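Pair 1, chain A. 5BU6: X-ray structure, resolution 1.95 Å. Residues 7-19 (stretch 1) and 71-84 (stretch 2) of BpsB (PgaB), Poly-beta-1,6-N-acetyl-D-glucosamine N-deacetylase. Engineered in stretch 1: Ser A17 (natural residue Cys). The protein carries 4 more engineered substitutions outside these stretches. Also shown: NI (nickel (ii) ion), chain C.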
# COMPACT_ATOMS: atom_id res chain seq x y z
N PRO A 7 11.20 2.13 -22.20
CA PRO A 7 10.67 1.83 -23.54
C PRO A 7 9.17 2.13 -23.63
O PRO A 7 8.44 1.79 -22.70
CB PRO A 7 10.94 0.33 -23.70
CG PRO A 7 10.94 -0.20 -22.29
CD PRO A 7 11.53 0.91 -21.45
N ASP A 8 8.73 2.76 -24.71
CA ASP A 8 7.31 3.09 -24.84
C ASP A 8 6.58 2.05 -25.67
O ASP A 8 6.50 2.14 -26.89
CB ASP A 8 7.13 4.48 -25.45
CG ASP A 8 5.75 5.05 -25.18
OD1 ASP A 8 5.52 5.53 -24.05
OD2 ASP A 8 4.90 5.00 -26.10
N ASP A 9 6.03 1.06 -24.97
CA ASP A 9 5.60 -0.19 -25.58
C ASP A 9 4.16 -0.53 -25.21
O ASP A 9 3.71 -1.65 -25.45
CB ASP A 9 6.53 -1.31 -25.12
CG ASP A 9 6.73 -1.32 -23.60
OD1 ASP A 9 5.96 -0.62 -22.90
OD2 ASP A 9 7.66 -2.00 -23.13
N GLY A 10 3.47 0.41 -24.59
CA GLY A 10 2.11 0.19 -24.12
C GLY A 10 1.98 -0.81 -22.98
O GLY A 10 0.87 -1.21 -22.63
N LEU A 11 3.12 -1.22 -22.41
CA LEU A 11 3.15 -2.21 -21.32
C LEU A 11 3.96 -1.80 -20.09
O LEU A 11 3.60 -2.16 -18.97
CB LEU A 11 3.73 -3.52 -21.83
CG LEU A 11 2.90 -4.23 -22.91
CD1 LEU A 11 3.73 -5.31 -23.56
CD2 LEU A 11 1.63 -4.79 -22.30
N THR A 12 5.07 -1.11 -20.30
CA THR A 12 5.98 -0.78 -19.21
C THR A 12 5.44 0.42 -18.45
O THR A 12 5.07 1.41 -19.05
CB THR A 12 7.41 -0.51 -19.73
OG1 THR A 12 7.92 -1.71 -20.31
CG2 THR A 12 8.34 -0.08 -18.61
N PHE A 13 5.37 0.31 -17.13
CA PHE A 13 4.83 1.42 -16.34
C PHE A 13 5.65 1.69 -15.06
O PHE A 13 6.40 0.83 -14.58
CB PHE A 13 3.37 1.15 -15.98
CG PHE A 13 3.16 -0.06 -15.12
CD1 PHE A 13 3.04 -1.33 -15.69
CD2 PHE A 13 3.05 0.06 -13.74
CE1 PHE A 13 2.84 -2.44 -14.91
CE2 PHE A 13 2.85 -1.07 -12.94
CZ PHE A 13 2.74 -2.31 -13.53
N ARG A 14 5.51 2.91 -14.55
CA ARG A 14 6.11 3.27 -13.27
C ARG A 14 5.02 3.35 -12.20
O ARG A 14 3.85 3.51 -12.53
CB ARG A 14 6.88 4.59 -13.39
CG ARG A 14 8.19 4.49 -14.19
CD ARG A 14 9.33 3.97 -13.33
NE ARG A 14 10.57 3.85 -14.09
CZ ARG A 14 11.78 3.65 -13.55
NH1 ARG A 14 12.83 3.56 -14.34
NH2 ARG A 14 11.93 3.55 -12.23
N VAL A 15 5.40 3.18 -10.93
CA VAL A 15 4.46 3.32 -9.81
C VAL A 15 5.08 4.30 -8.82
O VAL A 15 6.28 4.22 -8.51
CB VAL A 15 4.15 1.99 -9.11
CG1 VAL A 15 3.17 2.18 -7.96
CG2 VAL A 15 3.59 0.97 -10.10
N LEU A 16 4.27 5.22 -8.33
CA LEU A 16 4.74 6.27 -7.45
C LEU A 16 3.93 6.21 -6.17
O LEU A 16 2.72 6.44 -6.18
CB LEU A 16 4.61 7.63 -8.15
CG LEU A 16 5.30 8.87 -7.61
CD1 LEU A 16 6.82 8.69 -7.59
CD2 LEU A 16 4.89 10.09 -8.42
N SER A 17 4.57 5.85 -5.07
CA SER A 17 3.89 5.73 -3.79
C SER A 17 4.09 7.04 -3.01
O SER A 17 5.21 7.49 -2.82
CB SER A 17 4.44 4.52 -3.04
OG SER A 17 3.84 4.37 -1.76
N MET A 18 3.00 7.67 -2.60
CA MET A 18 3.05 9.02 -2.04
C MET A 18 2.82 8.98 -0.53
O MET A 18 1.86 8.38 -0.07
CB MET A 18 2.01 9.92 -2.68
CG MET A 18 2.58 11.03 -3.50
SD MET A 18 3.08 10.42 -5.11
CE MET A 18 1.54 9.72 -5.69
N HIS A 19 3.69 9.65 0.21
CA HIS A 19 3.63 9.62 1.67
C HIS A 19 3.57 11.06 2.18
O HIS A 19 4.40 11.88 1.81
CB HIS A 19 4.85 8.86 2.21
CG HIS A 19 4.91 8.74 3.70
ND1 HIS A 19 4.14 7.84 4.42
CD2 HIS A 19 5.67 9.39 4.62
CE1 HIS A 19 4.42 7.95 5.70
NE2 HIS A 19 5.34 8.89 5.85
N ARG A 71 -6.08 -3.69 -24.12
CA ARG A 71 -5.86 -2.27 -24.35
C ARG A 71 -4.48 -1.89 -23.86
O ARG A 71 -4.19 -2.07 -22.69
CB ARG A 71 -6.90 -1.41 -23.60
CG ARG A 71 -8.24 -1.26 -24.29
CD ARG A 71 -9.16 -0.39 -23.46
NE ARG A 71 -10.44 -0.16 -24.11
CZ ARG A 71 -11.31 0.77 -23.75
NH1 ARG A 71 -12.45 0.91 -24.40
NH2 ARG A 71 -11.04 1.57 -22.72
N PRO A 72 -3.62 -1.38 -24.76
CA PRO A 72 -2.31 -0.91 -24.31
C PRO A 72 -2.38 0.32 -23.39
O PRO A 72 -3.34 1.10 -23.45
CB PRO A 72 -1.60 -0.56 -25.63
CG PRO A 72 -2.69 -0.46 -26.64
CD PRO A 72 -3.71 -1.44 -26.22
N LEU A 73 -1.37 0.47 -22.54
CA LEU A 73 -1.21 1.66 -21.71
C LEU A 73 -0.91 2.90 -22.56
O LEU A 73 -0.32 2.76 -23.61
CB LEU A 73 -0.08 1.45 -20.71
CG LEU A 73 -0.27 0.27 -19.74
CD1 LEU A 73 0.85 0.20 -18.71
CD2 LEU A 73 -1.62 0.39 -19.06
N PRO A 74 -1.29 4.10 -22.08
CA PRO A 74 -0.84 5.30 -22.80
C PRO A 74 0.67 5.51 -22.60
O PRO A 74 1.25 4.83 -21.75
CB PRO A 74 -1.63 6.42 -22.12
CG PRO A 74 -1.78 5.93 -20.71
CD PRO A 74 -2.01 4.44 -20.84
N PRO A 75 1.28 6.43 -23.36
CA PRO A 75 2.70 6.72 -23.15
C PRO A 75 3.00 7.26 -21.74
O PRO A 75 2.11 7.85 -21.11
CB PRO A 75 3.02 7.78 -24.22
CG PRO A 75 1.71 8.26 -24.71
CD PRO A 75 0.74 7.14 -24.53
N ARG A 76 4.23 7.05 -21.28
CA ARG A 76 4.67 7.44 -19.93
C ARG A 76 3.64 7.15 -18.85
O ARG A 76 3.25 8.05 -18.09
CB ARG A 76 5.01 8.94 -19.92
CG ARG A 76 6.21 9.30 -20.81
CD ARG A 76 6.23 10.79 -21.15
NE ARG A 76 4.98 11.21 -21.79
CZ ARG A 76 4.80 11.31 -23.10
NH1 ARG A 76 5.79 11.02 -23.94
NH2 ARG A 76 3.63 11.70 -23.58
N PRO A 77 3.20 5.87 -18.75
CA PRO A 77 2.12 5.54 -17.83
C PRO A 77 2.64 5.48 -16.41
O PRO A 77 3.74 4.96 -16.17
CB PRO A 77 1.66 4.15 -18.30
CG PRO A 77 2.85 3.56 -18.85
CD PRO A 77 3.72 4.67 -19.42
N ILE A 78 1.86 6.01 -15.47
CA ILE A 78 2.26 5.94 -14.07
C ILE A 78 1.06 5.60 -13.18
O ILE A 78 -0.05 6.04 -13.43
CB ILE A 78 2.92 7.28 -13.62
CG1 ILE A 78 3.47 7.17 -12.20
CG2 ILE A 78 1.96 8.46 -13.74
CD1 ILE A 78 4.60 8.14 -11.92
N LEU A 79 1.30 4.76 -12.17
CA LEU A 79 0.30 4.39 -11.19
C LEU A 79 0.59 5.18 -9.90
O LEU A 79 1.70 5.10 -9.36
CB LEU A 79 0.33 2.89 -10.91
CG LEU A 79 -0.72 2.33 -9.93
CD1 LEU A 79 -2.10 2.45 -10.57
CD2 LEU A 79 -0.40 0.88 -9.61
N LEU A 80 -0.40 5.93 -9.42
CA LEU A 80 -0.24 6.68 -8.17
C LEU A 80 -0.88 5.88 -7.04
O LEU A 80 -2.01 5.37 -7.20
CB LEU A 80 -0.93 8.05 -8.28
CG LEU A 80 -0.59 8.95 -9.46
CD1 LEU A 80 -1.46 10.22 -9.41
CD2 LEU A 80 0.91 9.31 -9.44
N THR A 81 -0.17 5.74 -5.92
CA THR A 81 -0.71 5.00 -4.79
C THR A 81 -0.55 5.82 -3.50
O THR A 81 0.43 6.56 -3.34
CB THR A 81 -0.02 3.63 -4.63
OG1 THR A 81 1.31 3.79 -4.14
CG2 THR A 81 0.02 2.87 -5.98
N PHE A 82 -1.56 5.72 -2.65
CA PHE A 82 -1.65 6.43 -1.37
C PHE A 82 -2.02 5.42 -0.27
O PHE A 82 -3.17 4.97 -0.22
CB PHE A 82 -2.70 7.54 -1.45
CG PHE A 82 -2.40 8.58 -2.48
CD1 PHE A 82 -2.81 8.40 -3.80
CD2 PHE A 82 -1.68 9.72 -2.15
CE1 PHE A 82 -2.51 9.35 -4.78
CE2 PHE A 82 -1.38 10.68 -3.11
CZ PHE A 82 -1.80 10.49 -4.44
N ASP A 83 -1.08 5.03 0.58
CA ASP A 83 -1.38 4.00 1.58
C ASP A 83 -1.57 4.59 2.98
O ASP A 83 -1.21 5.73 3.23
CB ASP A 83 -0.27 2.94 1.63
CG ASP A 83 0.64 2.96 0.41
OD1 ASP A 83 0.13 2.87 -0.73
OD2 ASP A 83 1.87 3.05 0.60
N ASP A 84 -2.18 3.78 3.85
CA ASP A 84 -2.28 3.95 5.32
C ASP A 84 -3.64 4.49 5.72
O ASP A 84 -4.05 4.33 6.86
CB ASP A 84 -1.19 4.85 5.90
CG ASP A 84 0.18 4.19 5.93
OD1 ASP A 84 0.34 3.10 5.36
OD2 ASP A 84 1.11 4.79 6.51
NI NI C . 2.13 2.07 4.98
O HOH W 1 3.24 3.04 -23.20
O HOH W 2 -0.24 8.16 1.61
O HOH W 3 2.26 3.32 3.26
O HOH W 4 3.24 3.71 5.86

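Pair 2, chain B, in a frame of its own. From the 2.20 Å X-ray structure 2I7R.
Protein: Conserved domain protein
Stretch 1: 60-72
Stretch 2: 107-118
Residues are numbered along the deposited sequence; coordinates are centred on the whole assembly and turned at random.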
# COMPACT_ATOMS: atom_id res chain seq x y z
N ASN B 60 0.78 10.13 -11.24
CA ASN B 60 1.16 8.73 -11.32
C ASN B 60 2.25 8.40 -10.31
O ASN B 60 3.05 9.28 -9.87
CB ASN B 60 1.56 8.31 -12.74
CG ASN B 60 0.41 8.46 -13.73
OD1 ASN B 60 -0.75 8.60 -13.34
ND2 ASN B 60 0.73 8.49 -15.00
N PHE B 61 2.24 7.14 -9.91
CA PHE B 61 3.14 6.63 -8.92
C PHE B 61 4.53 6.77 -9.47
O PHE B 61 4.75 6.48 -10.63
CB PHE B 61 2.87 5.15 -8.61
CG PHE B 61 3.81 4.58 -7.58
CD1 PHE B 61 3.69 4.94 -6.24
CD2 PHE B 61 4.86 3.75 -7.96
CE1 PHE B 61 4.57 4.43 -5.27
CE2 PHE B 61 5.77 3.25 -6.99
CZ PHE B 61 5.63 3.58 -5.66
N GLN B 62 5.45 7.23 -8.64
CA GLN B 62 6.85 7.28 -8.96
C GLN B 62 7.64 6.25 -8.14
O GLN B 62 8.04 5.20 -8.65
CB GLN B 62 7.37 8.72 -8.79
CG GLN B 62 6.85 9.62 -9.97
CD GLN B 62 7.17 11.10 -9.81
OE1 GLN B 62 8.26 11.47 -9.35
NE2 GLN B 62 6.22 11.97 -10.21
N SER B 63 7.85 6.51 -6.86
CA SER B 63 8.64 5.59 -6.05
C SER B 63 8.21 5.72 -4.59
O SER B 63 7.26 6.42 -4.30
CB SER B 63 10.16 5.86 -6.23
OG SER B 63 10.97 4.73 -5.83
N GLY B 64 8.91 5.04 -3.69
CA GLY B 64 8.74 5.32 -2.28
C GLY B 64 7.86 4.39 -1.49
O GLY B 64 7.44 4.72 -0.41
N ILE B 65 7.57 3.20 -2.01
CA ILE B 65 6.87 2.22 -1.17
C ILE B 65 7.48 0.84 -1.29
O ILE B 65 8.18 0.53 -2.26
CB ILE B 65 5.34 2.15 -1.46
CG1 ILE B 65 5.05 1.28 -2.70
CG2 ILE B 65 4.71 3.62 -1.48
CD1 ILE B 65 3.55 1.13 -3.08
N ILE B 66 7.23 0.03 -0.27
CA ILE B 66 7.53 -1.41 -0.31
C ILE B 66 6.24 -2.13 0.07
O ILE B 66 5.61 -1.82 1.09
CB ILE B 66 8.71 -1.78 0.64
CG1 ILE B 66 10.00 -1.06 0.18
CG2 ILE B 66 8.91 -3.29 0.71
CD1 ILE B 66 11.20 -1.21 1.09
N ILE B 67 5.85 -3.07 -0.78
CA ILE B 67 4.66 -3.89 -0.61
C ILE B 67 5.17 -5.23 -0.11
O ILE B 67 5.83 -5.95 -0.88
CB ILE B 67 3.95 -4.09 -1.98
CG1 ILE B 67 3.22 -2.80 -2.44
CG2 ILE B 67 3.06 -5.28 -1.95
CD1 ILE B 67 2.92 -2.87 -3.95
N HIS B 68 4.90 -5.54 1.16
CA HIS B 68 5.38 -6.79 1.78
C HIS B 68 4.33 -7.87 1.68
O HIS B 68 3.18 -7.67 2.09
CB HIS B 68 5.75 -6.62 3.26
CG HIS B 68 6.80 -5.58 3.53
ND1 HIS B 68 8.13 -5.89 3.73
CD2 HIS B 68 6.71 -4.24 3.67
CE1 HIS B 68 8.82 -4.78 3.92
NE2 HIS B 68 7.97 -3.76 3.92
N ILE B 69 4.74 -9.03 1.18
CA ILE B 69 3.85 -10.17 1.01
C ILE B 69 4.37 -11.34 1.83
O ILE B 69 5.49 -11.86 1.57
CB ILE B 69 3.69 -10.56 -0.47
CG1 ILE B 69 3.18 -9.35 -1.27
CG2 ILE B 69 2.72 -11.81 -0.63
CD1 ILE B 69 3.30 -9.48 -2.78
N GLU B 70 3.60 -11.73 2.84
CA GLU B 70 3.99 -12.88 3.63
C GLU B 70 3.74 -14.20 2.87
O GLU B 70 2.65 -14.45 2.34
CB GLU B 70 3.30 -12.90 4.99
CG GLU B 70 4.08 -13.74 6.01
CD GLU B 70 3.56 -13.59 7.43
OE1 GLU B 70 2.51 -12.92 7.64
OE2 GLU B 70 4.21 -14.16 8.33
N VAL B 71 4.78 -15.02 2.78
CA VAL B 71 4.73 -16.26 2.00
C VAL B 71 5.23 -17.44 2.87
O VAL B 71 5.88 -17.21 3.89
CB VAL B 71 5.61 -16.17 0.72
CG1 VAL B 71 5.05 -15.16 -0.24
CG2 VAL B 71 7.09 -15.87 1.07
N GLU B 72 4.93 -18.67 2.44
CA GLU B 72 5.43 -19.85 3.15
C GLU B 72 6.89 -20.18 2.83
O GLU B 72 7.63 -20.62 3.70
CB GLU B 72 4.52 -21.07 2.88
CG GLU B 72 3.12 -21.03 3.61
CD GLU B 72 3.02 -21.91 4.89
OE1 GLU B 72 3.95 -22.73 5.17
OE2 GLU B 72 1.99 -21.81 5.60
N PRO B 107 7.25 -3.60 -11.38
CA PRO B 107 7.11 -2.61 -12.48
C PRO B 107 6.74 -1.24 -11.95
O PRO B 107 6.23 -1.14 -10.83
CB PRO B 107 5.97 -3.18 -13.32
CG PRO B 107 5.11 -3.91 -12.32
CD PRO B 107 6.13 -4.57 -11.38
N ALA B 108 7.00 -0.18 -12.74
CA ALA B 108 6.50 1.17 -12.41
C ALA B 108 7.02 1.76 -11.11
O ALA B 108 6.31 2.54 -10.45
CB ALA B 108 4.96 1.22 -12.42
N GLY B 109 8.25 1.42 -10.75
CA GLY B 109 8.83 1.94 -9.51
C GLY B 109 8.47 1.10 -8.28
O GLY B 109 9.02 1.36 -7.20
N LEU B 110 7.57 0.11 -8.40
CA LEU B 110 7.13 -0.65 -7.20
C LEU B 110 8.26 -1.56 -6.76
O LEU B 110 9.00 -2.04 -7.62
CB LEU B 110 5.91 -1.53 -7.44
CG LEU B 110 4.67 -0.76 -7.88
CD1 LEU B 110 3.71 -1.66 -8.57
CD2 LEU B 110 4.09 -0.05 -6.70
N VAL B 111 8.35 -1.77 -5.45
CA VAL B 111 9.29 -2.69 -4.82
C VAL B 111 8.48 -3.68 -3.96
O VAL B 111 7.57 -3.29 -3.21
CB VAL B 111 10.33 -1.94 -3.91
CG1 VAL B 111 11.22 -2.94 -3.11
CG2 VAL B 111 11.20 -0.87 -4.71
N LEU B 112 8.79 -4.95 -4.10
CA LEU B 112 8.01 -5.98 -3.40
C LEU B 112 8.95 -6.73 -2.48
O LEU B 112 10.12 -6.95 -2.82
CB LEU B 112 7.31 -6.93 -4.38
CG LEU B 112 6.09 -6.30 -5.11
CD1 LEU B 112 6.53 -5.44 -6.26
CD2 LEU B 112 5.09 -7.38 -5.61
N ASP B 113 8.43 -7.09 -1.31
CA ASP B 113 9.15 -7.98 -0.39
C ASP B 113 8.34 -9.24 -0.19
O ASP B 113 7.19 -9.18 0.24
CB ASP B 113 9.39 -7.26 0.95
CG ASP B 113 10.03 -8.15 2.01
OD1 ASP B 113 10.81 -9.04 1.65
OD2 ASP B 113 9.77 -7.93 3.20
N PHE B 114 8.92 -10.38 -0.56
CA PHE B 114 8.37 -11.68 -0.19
C PHE B 114 9.09 -12.14 1.10
O PHE B 114 10.30 -12.35 1.08
CB PHE B 114 8.55 -12.68 -1.33
CG PHE B 114 7.86 -12.26 -2.62
CD1 PHE B 114 6.55 -12.65 -2.88
CD2 PHE B 114 8.52 -11.46 -3.55
CE1 PHE B 114 5.92 -12.28 -4.07
CE2 PHE B 114 7.89 -11.07 -4.75
CZ PHE B 114 6.59 -11.47 -5.01
N TYR B 115 8.35 -12.27 2.20
CA TYR B 115 8.96 -12.52 3.50
C TYR B 115 8.22 -13.59 4.33
O TYR B 115 7.08 -13.90 4.05
CB TYR B 115 9.12 -11.20 4.31
CG TYR B 115 7.84 -10.74 5.01
CD1 TYR B 115 7.68 -10.87 6.39
CD2 TYR B 115 6.78 -10.21 4.27
CE1 TYR B 115 6.49 -10.47 7.02
CE2 TYR B 115 5.62 -9.80 4.88
CZ TYR B 115 5.48 -9.93 6.25
OH TYR B 115 4.29 -9.53 6.81
N ARG B 116 8.91 -14.13 5.32
CA ARG B 116 8.29 -15.01 6.33
C ARG B 116 8.93 -14.79 7.68
O ARG B 116 10.05 -14.36 7.78
CB ARG B 116 8.30 -16.51 5.93
CG ARG B 116 9.59 -17.03 5.38
CD ARG B 116 9.63 -18.61 5.32
NE ARG B 116 9.75 -19.09 6.67
CZ ARG B 116 10.87 -19.09 7.39
NH1 ARG B 116 12.04 -18.74 6.86
NH2 ARG B 116 10.82 -19.47 8.66
N MSE B 117 8.20 -15.10 8.73
CA MSE B 117 8.69 -14.85 10.09
C MSE B 117 8.85 -16.14 10.94
O MSE B 117 8.26 -17.15 10.60
CB MSE B 117 7.77 -13.83 10.76
CG MSE B 117 7.76 -12.49 10.02
SE MSE B 117 6.65 -11.13 10.89
CE MSE B 117 4.89 -11.74 10.31
N LYS B 118 9.68 -16.09 12.00
CA LYS B 118 9.75 -17.13 13.07
C LYS B 118 8.52 -17.98 13.03
O LYS B 118 7.41 -17.49 13.34
CB LYS B 118 9.76 -16.50 14.47
CG LYS B 118 11.05 -16.43 15.22
CD LYS B 118 10.71 -16.14 16.69
CE LYS B 118 11.71 -15.19 17.34
NZ LYS B 118 11.72 -15.24 18.87
OXT LYS B 118 8.59 -19.16 12.70
O HOH W 5 11.21 2.73 -7.27
O HOH W 6 8.35 1.78 -4.51

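Both pairs are built on two neighbouring parallel strands. In pair 1, strands 14-19 and 77-83 run at 24° to each other with a closest axial approach of 4.5 Å; in pair 2, strand 65-70 and the strand that starts at Val B111 run at 25° and approach to 4.6 Å. Superposing N, CA and C of 14 central residues gives an RMSD of 0.9 Å. The fit is tightest in the first strand, where Val A15 falls on His B68 with CA atoms 0.1 Å apart, and Leu A16 on Ile B69 and Ser A17 on Glu B70 at 0.3 Å each.

The hydrogen-bond ladders confirm that the register is also shared. In pair 1, Arg A14 N donates to Pro A77 O (3.2 Å), Leu A79 N to Arg A14 O (2.9 Å), Leu A16 N to Leu A79 O (2.8 Å), Thr A81 N to Leu A16 O (3.0 Å) and Met A18 N to Thr A81 O (2.9 Å). Each bond has a counterpart at the superposed positions of pair 2: Ile B67 N to Val B111 O (3.0 Å), Asp B113 N to Ile B67 O (2.9 Å), Ile B69 N to Asp B113 O (2.6 Å), Tyr B115 N to Ile B69 O (3.0 Å) and Val B71 N to Tyr B115 O (2.9 Å). Arg A14 and Leu A16, like Ile B67 and Ile B69, each use both N and O, the alternation expected of parallel pairing.

On the face carrying Leu A16 and Leu A80, matched by Ile B69 and Phe B114, both pairs pack hydrocarbon. Leu A16 CB lies 3.8 Å from Ile A78 CD1, and Met A18 CE reaches Leu A80 CD2 at 3.8 Å. In pair 2, Ile B69 CD1 touches both Leu B112 CD2 and Phe B114 CE1 at 4.0 Å, while Val B71, the counterpart of Met A18, sets CG1 3.9 Å from Phe B114 CD1, at the ring edge. The aromatic ring at the Leu A80 position therefore meets a short, branched partner, where pair 1 joins a long flexible side chain to a leucine.

The other face shows the sharper contrast. Val A15 and Leu A79 meet through CG2 and CB at 3.9 Å, a purely apolar contact. Their counterparts are polar: His B68 ND1 donates to Asp B113 OD2 at 2.7 Å, with an N-H...acceptor angle of 149°. One step on, engineered Ser A17 approaches Thr A81, its CB 3.4 Å from Thr A81 OG1. Glu B70 and Tyr B115 fill these positions with more bulk. Glu B70 CG lies over one face of the Tyr B115 ring, and the edge of the His B68 ring is turned to the opposite face, with centroids 5.9 Å apart and planes at 88°.

Around the starts of the strands, water lies between the backbones in both pairs, though at positions that do not superpose. In pair 1, water 1 accepts from Gly A10 N at 3.0 Å and lies 3.0 Å from Pro A74 O; Leu A73 N also donates to Gly A10 O at 2.8 Å. In pair 2, water 6 accepts from Ile B65 N at 3.0 Å and donates to Gly B109 O at 2.8 Å.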